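Local coordinates for leucine aminopeptidase 2 (Saccharomyces cerevisiae, PDB 2XQ0), which cleaves di- and tripeptides preferentially as a zinc-dependent M1 aminopeptidase and has a low epoxide hydrolase activity in vitro, at residues Q248-I253 / R332-A337; T261-V266 / P279-A284; I299-A304 / G325-L330. All blocks are in the same frame, centred on the assembly; numbering follows the deposited sequence.

In the fold
Interaction 3 carries His301, one of the three protein ligands of the zinc ion, and the proton acceptor Glu302; the other two both border helix 297-311, which carries segment 299-304, all within the M1 peptidase domain. Interaction 1 shares helix 321-339 with interaction 3; their centres are about 10 Å apart, and Ile334 CD1 lies 4.1 Å from Ala300 O. The side chain of Ile334 is still about 12 Å from the zinc ion, so this contact sits behind the site. Interaction 2, its centre about 14 Å from that of interaction 3, approaches the same helix with Thr282 CG2 3.6 Å from CG of Glu302. Interactions 1 and 2 do not touch; their nearest atoms are about 9 Å apart.

Interaction 1: Q248-I253 / R332-A337; sequences QTAEKI and RRIIGA
Ile253 lays its CD1 methyl on the backbone of segment 332-337, 3.8 Å from Arg333 O, and the same methyl reaches Ile334 CG1 at 4.2 Å. Its other branch goes elsewhere: CG2, anti to the backbone N, sits over one face of the Arg333 guanidinium, near the rim, at 4.2 Å from NH2. The isoleucine and the arginine cross obliquely, and the arginine chain bends at chi2 and chi3. Its polar end is held from outside the two segments, by a salt bridge from NH1 to Asp411 and a hydrogen bond to Tyr329 OH.

The middle of the contact belongs to Ile334. Its CD1 meets Ala250 CB at 3.8 Å, close to the point where the two backbones come nearest, and its CG2 is 4.0 Å from Thr249 CG2. That threonine methyl also touches Ala337 CB, 3.8 Å away, towards the exposed margin. Thr249 turns its hydroxyl back to its own helix, OG1 beside the backbone N (chi1 -61°), where it bonds to Lys245 O; this leaves CG2 to face across. The axes of the two helical segments pass 9.4 Å apart at 109°, so they touch over a short patch.

No hydrogen bond links the segments. Helices 243-253 and 321-339 are joined by van der Waals packing, mostly of methyl groups, here, with the polar ends of Thr249 and Arg333 bound to other partners; the fit therefore rests on shape, and the one charged group takes part through the flat face of its guanidinium.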
loop_
_atom_site.group_PDB
_atom_site.type_symbol
_atom_site.label_atom_id
_atom_site.label_comp_id
_atom_site.label_asym_id
_atom_site.label_seq_id
_atom_site.Cartn_x
_atom_site.Cartn_y
_atom_site.Cartn_z
ATOM N N GLN A 248 -15.446 13.391 5.399
ATOM C CA GLN A 248 -16.505 13.642 6.391
ATOM C C GLN A 248 -17.098 12.339 6.924
ATOM O O GLN A 248 -17.467 12.243 8.090
ATOM C CB GLN A 248 -17.607 14.540 5.812
ATOM C CG GLN A 248 -17.200 16.015 5.659
ATOM C CD GLN A 248 -18.262 16.834 4.932
ATOM O OE1 GLN A 248 -19.437 16.457 4.910
ATOM N NE2 GLN A 248 -17.852 17.948 4.316
ATOM N N THR A 249 -17.159 11.324 6.073
ATOM C CA THR A 249 -17.585 10.000 6.523
ATOM C C THR A 249 -16.615 9.377 7.550
ATOM O O THR A 249 -17.035 8.862 8.594
ATOM C CB THR A 249 -17.782 9.041 5.343
ATOM O OG1 THR A 249 -18.805 9.561 4.475
ATOM C CG2 THR A 249 -18.209 7.677 5.865
ATOM N N ALA A 250 -15.319 9.435 7.258
ATOM C CA ALA A 250 -14.310 8.935 8.191
ATOM C C ALA A 250 -14.340 9.677 9.510
ATOM O O ALA A 250 -14.210 9.080 10.579
ATOM C CB ALA A 250 -12.918 9.033 7.565
ATOM N N GLU A 251 -14.478 10.994 9.431
ATOM C CA GLU A 251 -14.514 11.835 10.617
ATOM C C GLU A 251 -15.694 11.499 11.542
ATOM O O GLU A 251 -15.572 11.593 12.752
ATOM C CB GLU A 251 -14.570 13.304 10.225
ATOM C CG GLU A 251 -13.245 13.888 9.709
ATOM C CD GLU A 251 -13.360 15.376 9.334
ATOM O OE1 GLU A 251 -14.326 15.757 8.625
ATOM O OE2 GLU A 251 -12.476 16.163 9.732
ATOM N N LYS A 252 -16.831 11.120 10.967
ATOM C CA LYS A 252 -17.997 10.768 11.768
ATOM C C LYS A 252 -17.775 9.436 12.468
ATOM O O LYS A 252 -18.182 9.259 13.611
ATOM C CB LYS A 252 -19.258 10.703 10.889
ATOM C CG LYS A 252 -20.504 10.274 11.647
ATOM C CD LYS A 252 -21.782 10.417 10.819
ATOM C CE LYS A 252 -23.016 10.166 11.696
ATOM N NZ LYS A 252 -24.218 9.824 10.887
ATOM N N ILE A 253 -17.138 8.494 11.780
ATOM C CA ILE A 253 -16.884 7.182 12.375
ATOM C C ILE A 253 -15.838 7.315 13.480
ATOM O O ILE A 253 -15.995 6.767 14.579
ATOM C CB ILE A 253 -16.420 6.154 11.314
ATOM C CG1 ILE A 253 -17.568 5.815 10.351
ATOM C CG2 ILE A 253 -15.881 4.899 11.988
ATOM C CD1 ILE A 253 -17.107 5.435 8.937
ATOM N N ARG A 332 -13.495 -0.165 4.864
ATOM C CA ARG A 332 -14.759 -0.850 4.663
ATOM C C ARG A 332 -15.906 -0.252 5.490
ATOM O O ARG A 332 -17.040 -0.273 5.048
ATOM C CB ARG A 332 -14.618 -2.358 4.814
ATOM C CG ARG A 332 -13.767 -2.943 3.683
ATOM C CD ARG A 332 -13.564 -4.421 3.789
ATOM N NE ARG A 332 -12.725 -4.856 2.681
ATOM C CZ ARG A 332 -11.905 -5.900 2.716
ATOM N NH1 ARG A 332 -11.800 -6.641 3.817
ATOM N NH2 ARG A 332 -11.174 -6.185 1.654
ATOM N N ARG A 333 -15.615 0.323 6.651
ATOM C CA ARG A 333 -16.644 1.105 7.363
ATOM C C ARG A 333 -17.063 2.363 6.550
ATOM O O ARG A 333 -18.244 2.730 6.493
ATOM C CB ARG A 333 -16.148 1.499 8.761
ATOM C CG ARG A 333 -16.045 0.334 9.758
ATOM C CD ARG A 333 -17.427 -0.245 10.145
ATOM N NE ARG A 333 -18.311 0.812 10.640
ATOM C CZ ARG A 333 -18.296 1.266 11.889
ATOM N NH1 ARG A 333 -17.465 0.749 12.791
ATOM N NH2 ARG A 333 -19.113 2.240 12.239
ATOM N N ILE A 334 -16.100 3.023 5.912
ATOM C CA ILE A 334 -16.406 4.213 5.112
ATOM C C ILE A 334 -17.333 3.856 3.956
ATOM O O ILE A 334 -18.398 4.458 3.789
ATOM C CB ILE A 334 -15.131 4.909 4.602
ATOM C CG1 ILE A 334 -14.386 5.552 5.780
ATOM C CG2 ILE A 334 -15.449 5.957 3.554
ATOM C CD1 ILE A 334 -12.910 5.845 5.483
ATOM N N ILE A 335 -16.961 2.845 3.177
ATOM C CA ILE A 335 -17.770 2.486 2.034
ATOM C C ILE A 335 -19.108 1.905 2.482
ATOM O O ILE A 335 -20.116 2.042 1.797
ATOM C CB ILE A 335 -17.039 1.508 1.047
ATOM C CG1 ILE A 335 -17.111 0.067 1.529
ATOM C CG2 ILE A 335 -15.604 1.968 0.767
ATOM C CD1 ILE A 335 -16.308 -0.917 0.668
ATOM N N GLY A 336 -19.125 1.263 3.640
ATOM C CA GLY A 336 -20.375 0.734 4.155
ATOM C C GLY A 336 -21.307 1.858 4.563
ATOM O O GLY A 336 -22.516 1.780 4.361
ATOM N N ALA A 337 -20.744 2.918 5.127
ATOM C CA ALA A 337 -21.563 4.027 5.594
ATOM C C ALA A 337 -22.147 4.781 4.405
ATOM O O ALA A 337 -23.229 5.347 4.496
ATOM C CB ALA A 337 -20.753 4.953 6.447
#

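Interaction 2: T261-V266 / P279-A284; sequences TYDILV and PNMTFA
Strands 264-266 and 282-284 run parallel, their axes 4.7 Å apart and 24° off true alignment, stitched by backbone hydrogen bonds from Thr282 N to Asp263 O, Leu265 N to Thr282 O and Ala284 N to Leu265 O. The second is short and nearly straight, with Leu265 N 2.7 Å from Thr282 O.

On the face bearing Leu265 and Phe283, the two side chains lie side by side and point the same way. Leu265 CD2 stands over the middle of the Phe283 ring, 3.8 Å from its centroid and 7° off the normal, a CH-pi contact. Met281 curls back alongside: SD rests 3.8 Å from Leu265 CB, and the methyl CE reaches Asp263 CB at 3.7 Å.

Tyr262 extends the other way. Its CG is anti to the backbone N (chi1 -176°), and the ring carries OH to within 2.8 Å of Thr282 OG1, between the strand and helix 297-311, where it also touches Ile299 and Glu302. An alanine here would probably leave the Thr282 hydroxyl without this mate and open a gap against that helix.

At the loop end, Asn280 ND2 makes two weak hydrogen bonds, to Thr261 O at 2.9 Å and to Thr261 OG1, besides one to Trp259 O. A water binds Thr261 OG1, Asp263 OD2 and Asn280 O together, while Asp263 OD1 takes the backbone N of Thr224.

These strands are inner members of the mixed sheet in the thermolysin-like catalytic domain of M1 peptidases, whose antiparallel edge strand 275-276, next to 282-284, contributes Gly275 and Met276 to the substrate site.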
loop_
_atom_site.group_PDB
_atom_site.type_symbol
_atom_site.label_atom_id
_atom_site.label_comp_id
_atom_site.label_asym_id
_atom_site.label_seq_id
_atom_site.Cartn_x
_atom_site.Cartn_y
_atom_site.Cartn_z
ATOM N N THR A 261 -4.831 19.654 5.274
ATOM C CA THR A 261 -5.265 19.352 3.925
ATOM C C THR A 261 -5.221 17.849 3.708
ATOM O O THR A 261 -4.501 17.133 4.403
ATOM C CB THR A 261 -4.350 20.017 2.901
ATOM O OG1 THR A 261 -3.007 19.567 3.118
ATOM C CG2 THR A 261 -4.409 21.540 3.051
ATOM N N TYR A 262 -6.032 17.382 2.768
ATOM C CA TYR A 262 -5.907 16.031 2.237
ATOM C C TYR A 262 -5.721 16.103 0.716
ATOM O O TYR A 262 -6.690 16.262 -0.038
ATOM C CB TYR A 262 -7.118 15.159 2.571
ATOM C CG TYR A 262 -6.879 13.753 2.074
ATOM C CD1 TYR A 262 -6.141 12.843 2.835
ATOM C CD2 TYR A 262 -7.296 13.361 0.814
ATOM C CE1 TYR A 262 -5.895 11.557 2.362
ATOM C CE2 TYR A 262 -7.043 12.075 0.330
ATOM C CZ TYR A 262 -6.346 11.187 1.106
ATOM O OH TYR A 262 -6.090 9.922 0.618
ATOM N N ASP A 263 -4.473 15.998 0.266
ATOM C CA ASP A 263 -4.168 16.181 -1.145
ATOM C C ASP A 263 -3.788 14.852 -1.763
ATOM O O ASP A 263 -3.385 13.935 -1.061
ATOM C CB ASP A 263 -3.013 17.170 -1.312
ATOM C CG ASP A 263 -3.393 18.587 -0.913
ATOM O OD1 ASP A 263 -4.608 18.904 -0.812
ATOM O OD2 ASP A 263 -2.464 19.396 -0.729
ATOM N N ILE A 264 -3.917 14.763 -3.083
ATOM C CA ILE A 264 -3.576 13.554 -3.822
ATOM C C ILE A 264 -2.601 13.862 -4.965
ATOM O O ILE A 264 -2.846 14.764 -5.756
ATOM C CB ILE A 264 -4.840 12.904 -4.387
ATOM C CG1 ILE A 264 -5.809 12.567 -3.251
ATOM C CG2 ILE A 264 -4.485 11.645 -5.247
ATOM C CD1 ILE A 264 -7.195 12.195 -3.724
ATOM N N LEU A 265 -1.491 13.122 -5.034
ATOM C CA LEU A 265 -0.586 13.177 -6.179
ATOM C C LEU A 265 -0.888 11.996 -7.079
ATOM O O LEU A 265 -0.742 10.858 -6.650
ATOM C CB LEU A 265 0.886 13.078 -5.728
ATOM C CG LEU A 265 1.907 12.869 -6.853
ATOM C CD1 LEU A 265 1.947 14.070 -7.750
ATOM C CD2 LEU A 265 3.325 12.573 -6.302
ATOM N N VAL A 266 -1.321 12.251 -8.316
ATOM C CA VAL A 266 -1.562 11.162 -9.253
ATOM C C VAL A 266 -0.278 10.981 -10.029
ATOM O O VAL A 266 0.096 11.826 -10.846
ATOM C CB VAL A 266 -2.760 11.410 -10.199
ATOM C CG1 VAL A 266 -2.831 10.311 -11.238
ATOM C CG2 VAL A 266 -4.076 11.461 -9.395
ATOM N N PRO A 279 1.467 11.507 4.615
ATOM C CA PRO A 279 0.656 12.582 5.207
ATOM C C PRO A 279 0.648 13.858 4.394
ATOM O O PRO A 279 1.704 14.374 4.037
ATOM C CB PRO A 279 1.339 12.842 6.553
ATOM C CG PRO A 279 2.036 11.590 6.867
ATOM C CD PRO A 279 2.469 10.988 5.561
ATOM N N ASN A 280 -0.545 14.372 4.134
ATOM C CA ASN A 280 -0.739 15.574 3.333
ATOM C C ASN A 280 -0.417 15.411 1.850
ATOM O O ASN A 280 -0.519 16.376 1.087
ATOM C CB ASN A 280 0.019 16.776 3.906
ATOM C CG ASN A 280 -0.492 17.196 5.279
ATOM O OD1 ASN A 280 0.242 17.181 6.266
ATOM N ND2 ASN A 280 -1.750 17.579 5.341
ATOM N N MET A 281 -0.051 14.205 1.419
ATOM C CA MET A 281 0.137 13.985 -0.015
ATOM C C MET A 281 0.073 12.511 -0.346
ATOM O O MET A 281 1.092 11.868 -0.488
ATOM C CB MET A 281 1.473 14.572 -0.510
ATOM C CG MET A 281 1.624 14.674 -2.041
ATOM S SD MET A 281 0.326 15.609 -2.907
ATOM C CE MET A 281 0.570 17.233 -2.162
ATOM N N THR A 282 -1.134 11.984 -0.464
ATOM C CA THR A 282 -1.328 10.607 -0.896
ATOM C C THR A 282 -0.740 10.427 -2.295
ATOM O O THR A 282 -0.990 11.234 -3.183
ATOM C CB THR A 282 -2.851 10.290 -0.899
ATOM O OG1 THR A 282 -3.279 10.114 0.456
ATOM C CG2 THR A 282 -3.150 9.013 -1.687
ATOM N N PHE A 283 0.053 9.377 -2.493
ATOM C CA PHE A 283 0.585 9.062 -3.805
ATOM C C PHE A 283 -0.376 8.067 -4.409
ATOM O O PHE A 283 -0.738 7.088 -3.765
ATOM C CB PHE A 283 1.979 8.438 -3.718
ATOM C CG PHE A 283 3.088 9.422 -3.507
ATOM C CD1 PHE A 283 2.891 10.582 -2.776
ATOM C CD2 PHE A 283 4.353 9.167 -4.024
ATOM C CE1 PHE A 283 3.926 11.488 -2.579
ATOM C CE2 PHE A 283 5.393 10.064 -3.831
ATOM C CZ PHE A 283 5.178 11.229 -3.109
ATOM N N ALA A 284 -0.827 8.328 -5.631
ATOM C CA ALA A 284 -1.806 7.450 -6.265
ATOM C C ALA A 284 -1.394 7.010 -7.677
ATOM O O ALA A 284 -0.724 7.755 -8.392
ATOM C CB ALA A 284 -3.173 8.131 -6.291
HETATM O O HOH W 1 -0.747 19.470 1.330
#

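Interaction 3: I299-A304 / G325-L330; sequences IAHELA and GWTVYL. With ZN (zinc ion), chain C; BES (2-(3-amino-2-hydroxy-4-phenyl-butyrylamino)-4-methyl-pentanoic acid), chain B.
Thr327 presses its CG2 methyl onto one face of the His301 ring in the HExxH zinc-binding motif, whose helix packs here against the one that brings the third metal ligand, Glu324. This is the tight part of the contact. CG2 lies 3.4 Å from the centroid of the imidazole ring and 13° off its normal, a CH-pi contact, and it is also 3.3 Å from His301 O. The opposite face of the ring meets the inhibitor bestatin, whose C15 methyl is offset towards the rim and 3.6 Å from His301 CG. At the edge, Val328 CG2 approaches CE1 in the ring plane at 3.9 Å. The imidazole is thus sandwiched between protein and ligand, and its rotation is further fixed by a hydrogen bond from ND1 to Glu331. Thr327 OG1 turns to Ser308 and Asn323 O instead.

The looser part lies one helical turn on, where the approaches are longer: Ala304 CB meets Leu330 CB at 3.8 Å and Thr327 O at 4.0 Å. This end is also buried, with Phe418 of helix 407-420 against Leu330. No hydrogen bond joins the two segments.

His301 CG is anti to the backbone N (chi1 -172°). His305 and Glu324 complete the protein ligands, and bestatin adds O2 and O3; the histidine's own bond to the zinc ion runs from NE2, at 2.2 Å.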
loop_
_atom_site.group_PDB
_atom_site.type_symbol
_atom_site.label_atom_id
_atom_site.label_comp_id
_atom_site.label_asym_id
_atom_site.label_seq_id
_atom_site.Cartn_x
_atom_site.Cartn_y
_atom_site.Cartn_z
ATOM N N ILE A 299 -8.776 5.385 -2.548
ATOM C CA ILE A 299 -8.650 6.648 -1.829
ATOM C C ILE A 299 -9.252 6.568 -0.404
ATOM O O ILE A 299 -8.723 7.160 0.510
ATOM C CB ILE A 299 -9.220 7.850 -2.607
ATOM C CG1 ILE A 299 -8.569 7.971 -3.991
ATOM C CG2 ILE A 299 -8.931 9.131 -1.841
ATOM C CD1 ILE A 299 -7.078 8.341 -3.926
ATOM N N ALA A 300 -10.351 5.842 -0.219
ATOM C CA ALA A 300 -10.850 5.589 1.133
ATOM C C ALA A 300 -9.799 4.853 1.960
ATOM O O ALA A 300 -9.678 5.072 3.164
ATOM C CB ALA A 300 -12.129 4.799 1.082
ATOM N N HIS A 301 -9.053 3.962 1.311
ATOM C CA HIS A 301 -7.951 3.259 1.959
ATOM C C HIS A 301 -6.855 4.208 2.441
ATOM O O HIS A 301 -6.556 4.251 3.614
ATOM C CB HIS A 301 -7.353 2.190 1.037
ATOM C CG HIS A 301 -6.353 1.314 1.728
ATOM N ND1 HIS A 301 -6.704 0.150 2.372
ATOM C CD2 HIS A 301 -5.021 1.467 1.924
ATOM C CE1 HIS A 301 -5.627 -0.391 2.923
ATOM N NE2 HIS A 301 -4.594 0.393 2.667
ATOM N N GLU A 302 -6.249 4.967 1.533
ATOM C CA GLU A 302 -5.181 5.882 1.925
ATOM C C GLU A 302 -5.700 6.906 2.927
ATOM O O GLU A 302 -4.976 7.336 3.818
ATOM C CB GLU A 302 -4.632 6.639 0.718
ATOM C CG GLU A 302 -4.271 5.768 -0.482
ATOM C CD GLU A 302 -3.268 4.701 -0.143
ATOM O OE1 GLU A 302 -3.170 3.723 -0.914
ATOM O OE2 GLU A 302 -2.586 4.829 0.900
ATOM N N LEU A 303 -6.955 7.315 2.772
ATOM C CA LEU A 303 -7.534 8.268 3.709
ATOM C C LEU A 303 -7.625 7.685 5.117
ATOM O O LEU A 303 -7.356 8.376 6.086
ATOM C CB LEU A 303 -8.940 8.643 3.267
ATOM C CG LEU A 303 -9.755 9.430 4.299
ATOM C CD1 LEU A 303 -9.114 10.787 4.540
ATOM C CD2 LEU A 303 -11.184 9.593 3.787
ATOM N N ALA A 304 -8.053 6.431 5.240
ATOM C CA ALA A 304 -8.172 5.825 6.572
ATOM C C ALA A 304 -6.808 5.735 7.269
ATOM O O ALA A 304 -6.717 5.844 8.502
ATOM C CB ALA A 304 -8.842 4.462 6.495
ATOM N N GLY A 325 -4.440 -3.835 8.895
ATOM C CA GLY A 325 -5.696 -4.471 9.301
ATOM C C GLY A 325 -6.724 -3.450 9.745
ATOM O O GLY A 325 -7.894 -3.460 9.316
ATOM N N TRP A 326 -6.300 -2.532 10.594
ATOM C CA TRP A 326 -7.178 -1.420 10.945
ATOM C C TRP A 326 -7.624 -0.630 9.705
ATOM O O TRP A 326 -8.824 -0.349 9.531
ATOM C CB TRP A 326 -6.467 -0.491 11.945
ATOM C CG TRP A 326 -6.755 -0.858 13.362
ATOM C CD1 TRP A 326 -5.892 -1.387 14.276
ATOM C CD2 TRP A 326 -8.009 -0.714 14.028
ATOM N NE1 TRP A 326 -6.537 -1.581 15.477
ATOM C CE2 TRP A 326 -7.837 -1.172 15.349
ATOM C CE3 TRP A 326 -9.262 -0.241 13.634
ATOM C CZ2 TRP A 326 -8.874 -1.181 16.275
ATOM C CZ3 TRP A 326 -10.297 -0.251 14.565
ATOM C CH2 TRP A 326 -10.095 -0.708 15.859
ATOM N N THR A 327 -6.665 -0.266 8.842
ATOM C CA THR A 327 -6.989 0.511 7.632
ATOM C C THR A 327 -8.057 -0.172 6.777
ATOM O O THR A 327 -9.007 0.470 6.355
ATOM C CB THR A 327 -5.741 0.820 6.791
ATOM O OG1 THR A 327 -4.817 1.564 7.603
ATOM C CG2 THR A 327 -6.098 1.623 5.512
ATOM N N VAL A 328 -7.902 -1.469 6.530
ATOM C CA VAL A 328 -8.852 -2.197 5.702
ATOM C C VAL A 328 -10.208 -2.195 6.416
ATOM O O VAL A 328 -11.254 -2.028 5.780
ATOM C CB VAL A 328 -8.365 -3.661 5.392
ATOM C CG1 VAL A 328 -9.457 -4.456 4.647
ATOM C CG2 VAL A 328 -7.075 -3.654 4.537
ATOM N N TYR A 329 -10.179 -2.366 7.741
ATOM C CA TYR A 329 -11.403 -2.308 8.552
ATOM C C TYR A 329 -12.073 -0.942 8.413
ATOM O O TYR A 329 -13.263 -0.828 8.046
ATOM C CB TYR A 329 -11.137 -2.668 10.040
ATOM C CG TYR A 329 -12.392 -2.500 10.871
ATOM C CD1 TYR A 329 -13.374 -3.487 10.894
ATOM C CD2 TYR A 329 -12.625 -1.327 11.568
ATOM C CE1 TYR A 329 -14.544 -3.313 11.615
ATOM C CE2 TYR A 329 -13.775 -1.145 12.268
ATOM C CZ TYR A 329 -14.737 -2.135 12.283
ATOM O OH TYR A 329 -15.893 -1.944 12.989
ATOM N N LEU A 330 -11.306 0.108 8.669
ATOM C CA LEU A 330 -11.843 1.463 8.555
ATOM C C LEU A 330 -12.340 1.825 7.144
ATOM O O LEU A 330 -13.406 2.391 6.998
ATOM C CB LEU A 330 -10.825 2.493 9.051
ATOM C CG LEU A 330 -10.550 2.393 10.556
ATOM C CD1 LEU A 330 -9.359 3.283 10.958
ATOM C CD2 LEU A 330 -11.813 2.730 11.376
HETATM ZN ZN ZN C . -2.498 0.562 3.334
HETATM N N2 BES B . 1.531 1.920 1.800
HETATM C C1 BES B . 0.710 0.800 1.390
HETATM C C6 BES B . 1.412 0.009 0.285
HETATM C C7 BES B . 2.697 -0.592 0.811
HETATM C C8 BES B . 2.698 -1.256 2.033
HETATM C C12 BES B . 3.878 -0.467 0.087
HETATM C C9 BES B . 3.876 -1.804 2.524
HETATM C C11 BES B . 5.059 -1.015 0.581
HETATM C C10 BES B . 5.058 -1.686 1.800
HETATM C C2 BES B . -0.667 1.272 0.904
HETATM O O2 BES B . -1.407 2.046 1.859
HETATM C C3 BES B . -1.446 0.051 0.544
HETATM O O3 BES B . -1.883 -0.714 1.407
HETATM N N1 BES B . -1.547 -0.061 -0.774
HETATM C C4 BES B . -2.214 -1.095 -1.538
HETATM C C13 BES B . -3.572 -0.480 -1.853
HETATM C C14 BES B . -4.735 -1.377 -1.451
HETATM C C15 BES B . -6.002 -0.546 -1.283
HETATM C C16 BES B . -4.431 -2.176 -0.186
HETATM C C5 BES B . -1.439 -1.247 -2.816
HETATM O O1 BES B . -1.472 -2.342 -3.420
HETATM O O4 BES B . -0.775 -0.262 -3.228
#